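Local coordinates for protein phenolpthiocerol synthesis type-I polyketide synthase ppsA (Mycobacterium bovis, PDB 7AKC) that probably supplies the acyltransferase activity that loads extender units during polyketide assembly of the phthiocerol and phenolphthiocerol lipid core, at residues Q169-I174 against N263-V268; G110-E115 against A212-A217; T245-H250 against P267-Q272. All blocks are in the same frame, centred on the assembly; numbering follows the deposited sequence.

Interaction 1: Q169-I174 against N263-V268. With NA (sodium ion), chain B.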
ATOM      1  N   GLN A 169     -20.283  -1.848  -6.281  1.00 24.83           N
ATOM      2  CA  GLN A 169     -19.550  -2.026  -5.022  1.00 22.87           C
ATOM      3  C   GLN A 169     -18.118  -2.538  -5.175  1.00 22.61           C
ATOM      4  O   GLN A 169     -17.412  -2.663  -4.170  1.00 23.51           O
ATOM      5  CB  GLN A 169     -20.320  -2.947  -4.079  1.00 23.91           C
ATOM      6  CG  GLN A 169     -21.575  -2.362  -3.507  1.00 28.00           C
ATOM      7  CD  GLN A 169     -22.191  -3.410  -2.594  1.00 31.40           C
ATOM      8  OE1 GLN A 169     -22.914  -4.325  -3.060  1.00 32.38           O
ATOM      9  NE2 GLN A 169     -21.921  -3.311  -1.280  1.00 31.87           N
ATOM     10  N   VAL A 170     -17.667  -2.798  -6.417  1.00 21.79           N
ATOM     11  CA  VAL A 170     -16.300  -3.257  -6.658  1.00 20.26           C
ATOM     12  C   VAL A 170     -15.539  -2.155  -7.357  1.00 21.78           C
ATOM     13  O   VAL A 170     -15.982  -1.678  -8.396  1.00 22.20           O
ATOM     14  CB  VAL A 170     -16.229  -4.552  -7.497  1.00 18.46           C
ATOM     15  CG1 VAL A 170     -14.769  -4.912  -7.745  1.00 19.22           C
ATOM     16  CG2 VAL A 170     -16.962  -5.698  -6.757  1.00 20.63           C
ATOM     17  N   THR A 171     -14.354  -1.804  -6.824  1.00 19.51           N
ATOM     18  CA  THR A 171     -13.535  -0.785  -7.455  1.00 20.04           C
ATOM     19  C   THR A 171     -12.121  -1.268  -7.654  1.00 21.13           C
ATOM     20  O   THR A 171     -11.687  -2.276  -7.060  1.00 22.01           O
ATOM     21  CB  THR A 171     -13.633   0.539  -6.627  1.00 22.34           C
ATOM     22  OG1 THR A 171     -13.261   0.264  -5.275  1.00 24.51           O
ATOM     23  CG2 THR A 171     -15.046   1.147  -6.688  1.00 21.98           C
ATOM     24  N   LEU A 172     -11.367  -0.541  -8.473  1.00 21.21           N
ATOM     25  CA  LEU A 172      -9.963  -0.811  -8.687  1.00 21.03           C
ATOM     26  C   LEU A 172      -9.301  -0.364  -7.374  1.00 21.87           C
ATOM     27  O   LEU A 172      -9.475   0.778  -6.938  1.00 23.34           O
ATOM     28  CB  LEU A 172      -9.475   0.018  -9.879  1.00 21.89           C
ATOM     29  CG  LEU A 172      -8.081  -0.314 -10.366  1.00 23.21           C
ATOM     30  CD1 LEU A 172      -7.886   0.095 -11.857  1.00 22.61           C
ATOM     31  CD2 LEU A 172      -7.029   0.385  -9.546  1.00 24.81           C
ATOM     32  N   GLY A 173      -8.683  -1.309  -6.702  1.00 20.81           N
ATOM     33  CA  GLY A 173      -8.074  -1.083  -5.398  1.00 19.73           C
ATOM     34  C   GLY A 173      -6.594  -0.731  -5.464  1.00 20.61           C
ATOM     35  O   GLY A 173      -6.139   0.107  -4.675  1.00 21.53           O
ATOM     36  N   ILE A 174      -5.806  -1.452  -6.285  1.00 20.82           N
ATOM     37  CA  ILE A 174      -4.342  -1.188  -6.341  1.00 21.23           C
ATOM     38  C   ILE A 174      -3.820  -1.297  -7.749  1.00 21.41           C
ATOM     39  O   ILE A 174      -4.147  -2.244  -8.475  1.00 21.18           O
ATOM     40  CB  ILE A 174      -3.530  -2.173  -5.439  1.00 22.16           C
ATOM     41  CG1 ILE A 174      -4.095  -2.266  -4.008  1.00 23.61           C
ATOM     42  CG2 ILE A 174      -1.990  -1.854  -5.413  1.00 22.83           C
ATOM     43  CD1 ILE A 174      -3.359  -3.373  -3.111  1.00 27.61           C
ATOM     44  N   ASN A 263      -6.773   8.085   2.180  1.00 29.26           N
ATOM     45  CA  ASN A 263      -5.864   6.986   1.849  1.00 28.77           C
ATOM     46  C   ASN A 263      -6.525   5.607   1.953  1.00 28.50           C
ATOM     47  O   ASN A 263      -6.295   4.736   1.101  1.00 28.03           O
ATOM     48  CB  ASN A 263      -4.584   7.071   2.706  1.00 30.47           C
ATOM     49  CG  ASN A 263      -3.776   5.813   2.706  1.00 31.50           C
ATOM     50  OD1 ASN A 263      -3.987   4.928   3.556  1.00 32.72           O
ATOM     51  ND2 ASN A 263      -2.921   5.663   1.705  1.00 29.66           N
ATOM     52  N   MET A 264      -7.359   5.434   2.972  1.00 29.25           N
ATOM     53  CA  MET A 264      -8.027   4.122   3.190  1.00 28.57           C
ATOM     54  C   MET A 264      -9.089   3.837   2.111  1.00 27.61           C
ATOM     55  O   MET A 264      -9.370   2.666   1.898  1.00 27.55           O
ATOM     56  CB  MET A 264      -8.658   4.069   4.588  1.00 31.74           C
ATOM     57  CG  MET A 264      -9.927   4.857   4.729  1.00 35.84           C
ATOM     58  SD  MET A 264     -10.469   4.946   6.442  1.00 42.66           S
ATOM     59  CE  MET A 264     -10.337   3.228   6.919  1.00 32.36           C
ATOM     60  N   ARG A 265      -9.633   4.861   1.459  1.00 26.23           N
ATOM     61  CA  ARG A 265     -10.709   4.673   0.446  1.00 25.87           C
ATOM     62  C   ARG A 265     -10.128   4.701  -0.967  1.00 24.12           C
ATOM     63  O   ARG A 265     -10.533   3.872  -1.781  1.00 24.62           O
ATOM     64  CB  ARG A 265     -11.751   5.786   0.580  1.00 27.18           C
ATOM     65  CG  ARG A 265     -12.756   5.883  -0.554  1.00 27.83           C
ATOM     66  CD  ARG A 265     -13.536   4.601  -0.722  1.00 26.25           C
ATOM     67  NE  ARG A 265     -14.441   4.686  -1.852  1.00 28.02           N
ATOM     68  CZ  ARG A 265     -14.146   4.314  -3.087  1.00 26.86           C
ATOM     69  NH1 ARG A 265     -12.958   3.813  -3.371  1.00 22.21           N
ATOM     70  NH2 ARG A 265     -15.050   4.441  -4.036  1.00 28.51           N
ATOM     71  N   ASN A 266      -9.218   5.641  -1.242  1.00 23.52           N
ATOM     72  CA  ASN A 266      -8.720   5.786  -2.603  1.00 23.74           C
ATOM     73  C   ASN A 266      -7.991   4.548  -3.083  1.00 24.59           C
ATOM     74  O   ASN A 266      -7.401   3.824  -2.273  1.00 24.50           O
ATOM     75  CB  ASN A 266      -7.723   6.955  -2.663  1.00 24.43           C
ATOM     76  CG  ASN A 266      -8.358   8.305  -2.836  1.00 27.77           C
ATOM     77  OD1 ASN A 266      -9.576   8.475  -2.727  1.00 29.32           O
ATOM     78  ND2 ASN A 266      -7.522   9.314  -3.046  1.00 27.76           N
ATOM     79  N   PRO A 267      -7.927   4.343  -4.408  1.00 25.04           N
ATOM     80  CA  PRO A 267      -7.027   3.309  -4.932  1.00 24.50           C
ATOM     81  C   PRO A 267      -5.571   3.592  -4.492  1.00 22.92           C
ATOM     82  O   PRO A 267      -5.203   4.718  -4.097  1.00 23.79           O
ATOM     83  CB  PRO A 267      -7.103   3.477  -6.464  1.00 26.49           C
ATOM     84  CG  PRO A 267      -8.135   4.433  -6.732  1.00 28.76           C
ATOM     85  CD  PRO A 267      -8.550   5.137  -5.472  1.00 25.67           C
ATOM     86  N   VAL A 268      -4.758   2.556  -4.519  1.00 21.53           N
ATOM     87  CA  VAL A 268      -3.327   2.655  -4.132  1.00 21.54           C
ATOM     88  C   VAL A 268      -2.526   2.840  -5.428  1.00 22.03           C
ATOM     89  O   VAL A 268      -2.479   1.910  -6.262  1.00 21.89           O
ATOM     90  CB  VAL A 268      -2.882   1.362  -3.445  1.00 22.39           C
ATOM     91  CG1 VAL A 268      -1.379   1.427  -3.134  1.00 22.68           C
ATOM     92  CG2 VAL A 268      -3.714   1.081  -2.185  1.00 23.75           C
TER
HETATM   93 NA    NA B1001     -17.262  -0.839 -10.030  1.00 22.08          NA
HETATM   94  O   HOH W   1     -10.950   2.064  -5.096  1.00 35.36           O
HETATM   95  O   HOH W   2     -15.697   0.710 -10.825  1.00 23.82           O
HETATM   96  O   HOH W   3     -18.840   0.621 -11.022  1.00 32.23           O
HETATM   97  O   HOH W   4     -17.867   1.196  -8.771  1.00 47.06           O
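Gly173 and Val268 are tied through their backbones: Val268 N donates to Gly173 O over 2.8 Å, with an N-H...O angle of 156°. The same carbonyl oxygen takes a CA-H...O contact from Pro267 CA at 3.3 Å, and CB of that proline leans on Leu172 O at 3.6 Å. Ile174 and Val268 form a single beta bridge.

The apolar part is small. Ile174 and Val268 lie side by side and point the same way, Ile174 CG1 touching Val268 CG2 at 3.8 Å. Val268 CG1 is anti to its own backbone N (chi1 176°) and meets Ile174 CG2, while Val268 CG2 lies beside Gly173 O and Ile174 CG1. Strand 171-177 is an edge strand of the four-stranded antiparallel sheet that corresponds to the small ferredoxin-like subdomain of acyltransferases, and Gly173 and Ile174 make a classic beta bulge opposite Val182. The loop after helix 257-265 belongs to the larger alpha/beta part, making this a seam between the two.

Toward the N-terminal end of the strand, water takes over. One water accepts from Thr171 OG1 at 2.9 Å, donates to Leu172 O at 2.7 Å and receives a weak bond from Arg265 NH1. NE of that arginine forms a salt bridge with Asp219. Beyond Thr171, Val170 O binds a sodium ion at 2.2 Å, alongside Ile164 O, Phe167 O and three waters.

Interaction 2: G110-E115 against A212-A217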
ATOM      1  N   GLY A 110       5.019   4.074   0.660  1.00 30.81           N
ATOM      2  CA  GLY A 110       4.143   3.202   1.433  1.00 30.41           C
ATOM      3  C   GLY A 110       3.002   2.765   0.535  1.00 29.56           C
ATOM      4  O   GLY A 110       2.366   3.595  -0.109  1.00 29.82           O
ATOM      5  N   HIS A 111       2.722   1.464   0.518  1.00 27.76           N
ATOM      6  CA  HIS A 111       1.680   0.795  -0.254  1.00 27.69           C
ATOM      7  C   HIS A 111       0.497   0.530   0.683  1.00 29.34           C
ATOM      8  O   HIS A 111       0.662  -0.095   1.740  1.00 30.12           O
ATOM      9  CB  HIS A 111       2.271  -0.511  -0.778  1.00 27.15           C
ATOM     10  CG  HIS A 111       1.321  -1.480  -1.394  1.00 26.97           C
ATOM     11  ND1 HIS A 111       0.557  -2.348  -0.603  1.00 28.98           N
ATOM     12  CD2 HIS A 111       1.146  -1.810  -2.696  1.00 28.65           C
ATOM     13  CE1 HIS A 111      -0.099  -3.125  -1.458  1.00 30.23           C
ATOM     14  NE2 HIS A 111       0.211  -2.824  -2.727  1.00 30.38           N
ATOM     15  N   SER A 112      -0.701   1.026   0.312  1.00 28.48           N
ATOM     16  CA  SER A 112      -1.913   0.820   1.077  1.00 28.11           C
ATOM     17  C   SER A 112      -1.728   1.240   2.573  1.00 28.68           C
ATOM     18  O   SER A 112      -1.184   2.310   2.840  1.00 29.64           O
ATOM     19  CB  SER A 112      -2.406  -0.629   0.881  1.00 27.35           C
ATOM     20  OG  SER A 112      -3.577  -0.930   1.635  1.00 30.35           O
ATOM     21  N   MET A 113      -2.079   0.386   3.525  1.00 31.17           N
ATOM     22  CA  MET A 113      -1.908   0.659   4.949  1.00 33.29           C
ATOM     23  C   MET A 113      -0.437   0.932   5.349  1.00 36.10           C
ATOM     24  O   MET A 113      -0.188   1.531   6.388  1.00 37.24           O
ATOM     25  CB  MET A 113      -2.531  -0.473   5.775  1.00 33.21           C
ATOM     26  CG  MET A 113      -3.936  -0.863   5.330  1.00 36.28           C
ATOM     27  SD  MET A 113      -5.200   0.334   5.817  1.00 39.08           S
ATOM     28  CE  MET A 113      -5.381   1.313   4.238  1.00 33.88           C
ATOM     29  N   GLY A 114       0.510   0.580   4.484  1.00 36.33           N
ATOM     30  CA  GLY A 114       1.936   0.798   4.687  1.00 36.39           C
ATOM     31  C   GLY A 114       2.372   2.252   4.632  1.00 37.23           C
ATOM     32  O   GLY A 114       3.494   2.573   5.031  1.00 38.08           O
ATOM     33  N   GLU A 115       1.513   3.144   4.087  1.00 36.92           N
ATOM     34  CA  GLU A 115       1.842   4.573   4.000  1.00 36.93           C
ATOM     35  C   GLU A 115       1.959   5.198   5.404  1.00 38.48           C
ATOM     36  O   GLU A 115       2.696   6.163   5.571  1.00 39.21           O
ATOM     37  CB  GLU A 115       0.828   5.325   3.114  1.00 36.64           C
ATOM     38  CG  GLU A 115       1.179   6.793   2.945  1.00 37.05           C
ATOM     39  CD  GLU A 115       0.699   7.327   1.613  1.00 32.65           C
ATOM     40  OE1 GLU A 115      -0.103   8.284   1.629  1.00 33.54           O
ATOM     41  OE2 GLU A 115       1.132   6.806   0.561  1.00 30.83           O
ATOM     42  N   ALA A 212     -10.962  -5.496   3.662  1.00 25.04           N
ATOM     43  CA  ALA A 212     -10.544  -4.948   2.358  1.00 22.96           C
ATOM     44  C   ALA A 212     -10.722  -3.438   2.343  1.00 23.03           C
ATOM     45  O   ALA A 212     -11.838  -2.959   2.448  1.00 22.44           O
ATOM     46  CB  ALA A 212     -11.302  -5.604   1.246  1.00 23.76           C
ATOM     47  N   PRO A 213      -9.630  -2.670   2.202  1.00 23.05           N
ATOM     48  CA  PRO A 213      -9.754  -1.253   2.061  1.00 22.70           C
ATOM     49  C   PRO A 213      -9.840  -0.894   0.566  1.00 22.51           C
ATOM     50  O   PRO A 213     -10.033  -1.766  -0.230  1.00 23.76           O
ATOM     51  CB  PRO A 213      -8.467  -0.770   2.750  1.00 24.29           C
ATOM     52  CG  PRO A 213      -7.530  -1.961   2.832  1.00 25.35           C
ATOM     53  CD  PRO A 213      -8.243  -3.117   2.172  1.00 23.15           C
ATOM     54  N   HIS A 214      -9.748   0.390   0.235  1.00 22.06           N
ATOM     55  CA  HIS A 214      -9.688   0.842  -1.182  1.00 21.73           C
ATOM     56  C   HIS A 214     -10.947   0.465  -1.961  1.00 22.49           C
ATOM     57  O   HIS A 214     -10.820   0.106  -3.129  1.00 22.46           O
ATOM     58  CB  HIS A 214      -8.362   0.445  -1.824  1.00 22.51           C
ATOM     59  CG  HIS A 214      -7.237   0.615  -0.875  1.00 20.94           C
ATOM     60  ND1 HIS A 214      -6.926   1.833  -0.332  1.00 21.99           N
ATOM     61  CD2 HIS A 214      -6.407  -0.279  -0.313  1.00 23.50           C
ATOM     62  CE1 HIS A 214      -5.927   1.695   0.501  1.00 24.62           C
ATOM     63  NE2 HIS A 214      -5.605   0.420   0.534  1.00 25.06           N
ATOM     64  N   ASN A 215     -12.097   0.613  -1.316  1.00 22.15           N
ATOM     65  CA  ASN A 215     -13.391   0.295  -1.966  1.00 22.65           C
ATOM     66  C   ASN A 215     -14.498   1.062  -1.233  1.00 23.17           C
ATOM     67  O   ASN A 215     -14.233   1.548  -0.141  1.00 22.22           O
ATOM     68  CB  ASN A 215     -13.583  -1.220  -2.097  1.00 21.36           C
ATOM     69  CG  ASN A 215     -13.878  -1.891  -0.776  1.00 22.44           C
ATOM     70  OD1 ASN A 215     -15.026  -1.985  -0.373  1.00 23.17           O
ATOM     71  ND2 ASN A 215     -12.846  -2.363  -0.105  1.00 21.76           N
ATOM     72  N   PRO A 216     -15.714   1.198  -1.804  1.00 23.65           N
ATOM     73  CA  PRO A 216     -16.780   1.991  -1.189  1.00 23.69           C
ATOM     74  C   PRO A 216     -17.201   1.642   0.246  1.00 24.07           C
ATOM     75  O   PRO A 216     -17.818   2.442   0.872  1.00 25.65           O
ATOM     76  CB  PRO A 216     -17.964   1.781  -2.146  1.00 25.03           C
ATOM     77  CG  PRO A 216     -17.314   1.558  -3.474  1.00 24.82           C
ATOM     78  CD  PRO A 216     -16.116   0.711  -3.125  1.00 23.20           C
ATOM     79  N   ALA A 217     -16.838   0.459   0.721  1.00 23.27           N
ATOM     80  CA  ALA A 217     -17.158   0.069   2.108  1.00 23.69           C
ATOM     81  C   ALA A 217     -16.406   0.962   3.099  1.00 24.36           C
ATOM     82  O   ALA A 217     -16.823   1.050   4.247  1.00 25.08           O
ATOM     83  CB  ALA A 217     -16.818  -1.369   2.323  1.00 24.90           C
TER
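Ser112 and His214 meet side chain to side chain, OG to NE2, where the turn 110-115 faces the loop 212-217. Gly110, Ser112 and Gly114 fit the GxSxG nucleophile elbow, the tight turn between strand 107-110 and helix 115-121, and the pairing is consistent with the Ser-His dyad of acyltransferases. Ser112 carries the strained backbone expected there (phi 53°, psi -129°), and Gly114 N closes the turn on His111 O at 2.8 Å.

From CB outward, His214 meets its surroundings atom by atom. Its CB sets off toward the elbow, and CG stands anti to the carbonyl carbon, beside the backbone N (chi1 -40°). On one side of the ring ND1 is hydrogen-bonded to Asn266 O, which fixes the imidazole's rotation. CD2 runs past Ser112 OG at 3.5 Å. CE1 meets the methyl of Met113, whose CE comes within 3.8 Å. At the tip, NE2 has Ser112 OG 2.7 Å away, at the ring edge and in its plane; either atom could supply the hydrogen. One face of the imidazole is covered from its own loop by Pro213 CB, set off toward the rim.

Met113 reaches the ring by folding: its chain bends at both chi2 and chi3, and the side chain slides past His214 in the opposite direction. The bend also brings Met113 CE to Pro213 CB at 4.0 Å. Ser112 OG also lies near the proline, with Pro213 CG 4.3 Å away.

Beyond the histidine, the loop is braced by Asn215. ND2 donates to both Ala212 O and Pro213 O, meeting each from above the carbonyl plane, while OD1 forms an Asx turn by accepting from Ala217 N at 3.2 Å.

Interaction 3: T245-H250 against P267-Q272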
ATOM      1  N   THR A 245      -1.513   7.669  -2.308  1.00 24.63           N
ATOM      2  CA  THR A 245      -2.894   8.033  -2.088  1.00 25.12           C
ATOM      3  C   THR A 245      -3.598   8.728  -3.251  1.00 25.25           C
ATOM      4  O   THR A 245      -4.800   8.451  -3.505  1.00 24.99           O
ATOM      5  CB  THR A 245      -2.991   8.884  -0.818  1.00 26.37           C
ATOM      6  OG1 THR A 245      -2.594   8.059   0.294  1.00 26.75           O
ATOM      7  CG2 THR A 245      -4.407   9.435  -0.581  1.00 26.85           C
ATOM      8  N   TYR A 246      -2.868   9.621  -3.917  1.00 26.55           N
ATOM      9  CA  TYR A 246      -3.468  10.467  -4.970  1.00 28.13           C
ATOM     10  C   TYR A 246      -2.967  10.133  -6.375  1.00 28.02           C
ATOM     11  O   TYR A 246      -1.804   9.780  -6.549  1.00 26.86           O
ATOM     12  CB  TYR A 246      -3.173  11.938  -4.664  1.00 29.38           C
ATOM     13  CG  TYR A 246      -3.479  12.358  -3.253  1.00 32.61           C
ATOM     14  CD1 TYR A 246      -4.762  12.726  -2.889  1.00 33.30           C
ATOM     15  CD2 TYR A 246      -2.492  12.389  -2.285  1.00 34.79           C
ATOM     16  CE1 TYR A 246      -5.058  13.113  -1.596  1.00 35.71           C
ATOM     17  CE2 TYR A 246      -2.773  12.770  -0.987  1.00 37.02           C
ATOM     18  CZ  TYR A 246      -4.061  13.133  -0.641  1.00 37.99           C
ATOM     19  OH  TYR A 246      -4.354  13.513   0.633  1.00 40.64           O
ATOM     20  N   ALA A 247      -3.860  10.283  -7.350  1.00 29.19           N
ATOM     21  CA  ALA A 247      -3.469  10.078  -8.748  1.00 31.81           C
ATOM     22  C   ALA A 247      -2.450  11.146  -9.164  1.00 34.16           C
ATOM     23  O   ALA A 247      -1.609  10.879 -10.008  1.00 35.67           O
ATOM     24  CB  ALA A 247      -4.694  10.158  -9.672  1.00 32.59           C
ATOM     25  N   ASP A 248      -2.572  12.349  -8.600  1.00 35.17           N
ATOM     26  CA  ASP A 248      -1.619  13.445  -8.899  1.00 37.27           C
ATOM     27  C   ASP A 248      -0.499  13.354  -7.877  1.00 39.18           C
ATOM     28  O   ASP A 248      -0.753  13.625  -6.715  1.00 39.07           O
ATOM     29  CB  ASP A 248      -2.312  14.810  -8.921  1.00 40.99           C
ATOM     30  CG  ASP A 248      -1.402  15.994  -9.219  1.00 46.10           C
ATOM     31  OD1 ASP A 248      -0.245  15.775  -9.605  1.00 45.91           O
ATOM     32  OD2 ASP A 248      -1.870  17.130  -9.064  1.00 50.84           O
ATOM     33  N   LEU A 249       0.693  12.959  -8.318  1.00 41.05           N
ATOM     34  CA  LEU A 249       1.800  12.740  -7.359  1.00 44.51           C
ATOM     35  C   LEU A 249       2.379  14.080  -6.902  1.00 48.94           C
ATOM     36  O   LEU A 249       3.128  14.082  -5.948  1.00 49.62           O
ATOM     37  CB  LEU A 249       2.863  11.828  -7.967  1.00 44.16           C
ATOM     38  CG  LEU A 249       2.382  10.467  -8.453  1.00 44.73           C
ATOM     39  CD1 LEU A 249       3.443   9.834  -9.327  1.00 45.64           C
ATOM     40  CD2 LEU A 249       2.058   9.554  -7.286  1.00 44.13           C
ATOM     41  N   HIS A 250       1.956  15.179  -7.513  1.00 52.08           N
ATOM     42  CA  HIS A 250       2.424  16.519  -7.076  1.00 56.19           C
ATOM     43  C   HIS A 250       1.406  17.149  -6.134  1.00 58.82           C
ATOM     44  O   HIS A 250       1.518  18.351  -5.870  1.00 59.70           O
ATOM     45  CB  HIS A 250       2.945  17.283  -8.294  1.00 58.80           C
ATOM     46  CG  HIS A 250       4.047  16.474  -8.883  1.00 63.24           C
ATOM     47  ND1 HIS A 250       3.847  15.627  -9.954  1.00 65.20           N
ATOM     48  CD2 HIS A 250       5.312  16.265  -8.460  1.00 64.80           C
ATOM     49  CE1 HIS A 250       4.964  14.981 -10.207  1.00 66.01           C
ATOM     50  NE2 HIS A 250       5.879  15.355  -9.303  1.00 66.22           N
ATOM     51  N   PRO A 267      -7.927   4.343  -4.408  1.00 25.04           N
ATOM     52  CA  PRO A 267      -7.027   3.309  -4.932  1.00 24.50           C
ATOM     53  C   PRO A 267      -5.571   3.592  -4.492  1.00 22.92           C
ATOM     54  O   PRO A 267      -5.203   4.718  -4.097  1.00 23.79           O
ATOM     55  CB  PRO A 267      -7.103   3.477  -6.464  1.00 26.49           C
ATOM     56  CG  PRO A 267      -8.135   4.433  -6.732  1.00 28.76           C
ATOM     57  CD  PRO A 267      -8.550   5.137  -5.472  1.00 25.67           C
ATOM     58  N   VAL A 268      -4.758   2.556  -4.519  1.00 21.53           N
ATOM     59  CA  VAL A 268      -3.327   2.655  -4.132  1.00 21.54           C
ATOM     60  C   VAL A 268      -2.526   2.840  -5.428  1.00 22.03           C
ATOM     61  O   VAL A 268      -2.479   1.910  -6.262  1.00 21.89           O
ATOM     62  CB  VAL A 268      -2.882   1.362  -3.445  1.00 22.39           C
ATOM     63  CG1 VAL A 268      -1.379   1.427  -3.134  1.00 22.68           C
ATOM     64  CG2 VAL A 268      -3.714   1.081  -2.185  1.00 23.75           C
ATOM     65  N   HIS A 269      -1.954   4.034  -5.624  1.00 21.34           N
ATOM     66  CA  HIS A 269      -1.238   4.392  -6.861  1.00 20.26           C
ATOM     67  C   HIS A 269       0.207   3.919  -6.793  1.00 21.14           C
ATOM     68  O   HIS A 269       1.139   4.716  -6.810  1.00 22.23           O
ATOM     69  CB  HIS A 269      -1.385   5.932  -7.124  1.00 21.49           C
ATOM     70  CG  HIS A 269      -2.818   6.361  -7.265  1.00 23.10           C
ATOM     71  ND1 HIS A 269      -3.615   6.655  -6.162  1.00 24.77           N
ATOM     72  CD2 HIS A 269      -3.596   6.393  -8.383  1.00 24.42           C
ATOM     73  CE1 HIS A 269      -4.828   6.916  -6.646  1.00 26.22           C
ATOM     74  NE2 HIS A 269      -4.854   6.808  -7.979  1.00 26.48           N
ATOM     75  N   PHE A 270       0.394   2.608  -6.593  1.00 21.47           N
ATOM     76  CA  PHE A 270       1.720   2.031  -6.363  1.00 21.56           C
ATOM     77  C   PHE A 270       2.586   2.075  -7.580  1.00 22.14           C
ATOM     78  O   PHE A 270       3.716   2.591  -7.529  1.00 23.23           O
ATOM     79  CB  PHE A 270       1.558   0.590  -5.845  1.00 21.25           C
ATOM     80  CG  PHE A 270       2.873  -0.035  -5.446  1.00 22.72           C
ATOM     81  CD1 PHE A 270       3.602   0.463  -4.370  1.00 23.24           C
ATOM     82  CD2 PHE A 270       3.385  -1.111  -6.146  1.00 24.67           C
ATOM     83  CE1 PHE A 270       4.810  -0.106  -4.000  1.00 25.66           C
ATOM     84  CE2 PHE A 270       4.632  -1.639  -5.823  1.00 26.98           C
ATOM     85  CZ  PHE A 270       5.339  -1.144  -4.739  1.00 26.73           C
ATOM     86  N   GLN A 271       2.069   1.555  -8.739  1.00 21.48           N
ATOM     87  CA  GLN A 271       2.852   1.640  -9.972  1.00 22.67           C
ATOM     88  C   GLN A 271       3.333   3.097 -10.278  1.00 23.31           C
ATOM     89  O   GLN A 271       4.484   3.332 -10.627  1.00 24.19           O
ATOM     90  CB  GLN A 271       1.960   1.144 -11.108  1.00 25.15           C
ATOM     91  CG  GLN A 271       2.613   1.361 -12.472  1.00 24.93           C
ATOM     92  CD  GLN A 271       1.678   1.017 -13.592  1.00 27.67           C
ATOM     93  OE1 GLN A 271       0.807   0.164 -13.473  1.00 30.23           O
ATOM     94  NE2 GLN A 271       1.851   1.710 -14.715  1.00 28.46           N
ATOM     95  N   GLN A 272       2.435   4.054 -10.113  1.00 23.03           N
ATOM     96  CA  GLN A 272       2.722   5.452 -10.410  1.00 21.94           C
ATOM     97  C   GLN A 272       3.796   5.990  -9.489  1.00 23.19           C
ATOM     98  O   GLN A 272       4.665   6.718  -9.961  1.00 23.83           O
ATOM     99  CB  GLN A 272       1.438   6.312 -10.286  1.00 22.43           C
ATOM    100  CG  GLN A 272       0.291   5.940 -11.263  1.00 22.68           C
ATOM    101  CD  GLN A 272      -0.624   4.832 -10.760  1.00 24.70           C
ATOM    102  OE1 GLN A 272      -0.349   4.122  -9.799  1.00 23.99           O
ATOM    103  NE2 GLN A 272      -1.770   4.703 -11.400  1.00 28.48           N
TER
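Thr245 passes Val268 with the two CA atoms 5.8 Å apart, the nearest CA pair across the two segments. Segment 245-250 winds through the loop after strand 240-242, an outermost strand of the five-stranded parallel sheet of the acyltransferase domain, and packs on the start of helix 270-278. It holds an Asx turn in which Asp248 OD1 accepts from His250 N. In segment 267-272, His269 is the centre of an inverse gamma turn, closed by a weak bond from Phe270 N to Val268 O, and it occupies the N-cap position of the helix.

The His269 ring carries most of the contact. A chi1 of -59° puts CG anti to the carbonyl carbon, beside the backbone N; the ring lies with one face against the peptide joining Tyr246 to Ala247. Ala247 N lies 3.5 Å above the ring plane over its centre, and Tyr246 C sits over the same face but nearer the rim. At the edge, close to the ring plane, is Thr245 O, 3.4 Å from His269 ND1. That nitrogen is hydrogen-bonded to Thr244 O, which holds the ring against the peptide. Ala247 CB adds a touch at His269 NE2, 3.8 Å away.

A second patch is carried by Leu249, whose CD1 lies 3.4 Å from the backbone oxygen Gln272 O and 4.2 Å from Gln272 CB. CB of Tyr246 points away from segment 267-272; Thr245 CG2 stands over the centre of the tyrosine ring, and OH is hydrogen-bonded to His259 ND1 of helix 257-265.

Around this loop-to-helix junction, Tyr175 of strand 171-177 meets the His269 ring with planes about 25° apart. Thr245 OG1 bonds to Glu115 in helix 115-121 and to Asn263 in helix 257-265, while Phe270 packs its ring edge-to-face with His111.

Overall arrangement
Interactions 1 and 3 share Pro267 and Val268, in the link between helices 257-265 and 270-278, but 169-174 engages Val268 by a backbone bridge while 245-250 packs chiefly on His269, just beyond them. Interaction 2 is the most buried, and a single polar side-chain pair dominates it; the other two are partly buried, interaction 1 leaning on water and interaction 3 reaching exposed Ala247. Interactions 1 and 2 join through Met264 O, which bonds His214 N, and interactions 1 and 3 through Asn266 ND2, which bonds Thr245 O. Val268 CG1 and CG2 pack on Ser112 and His214, bringing the shared link up to interaction 2.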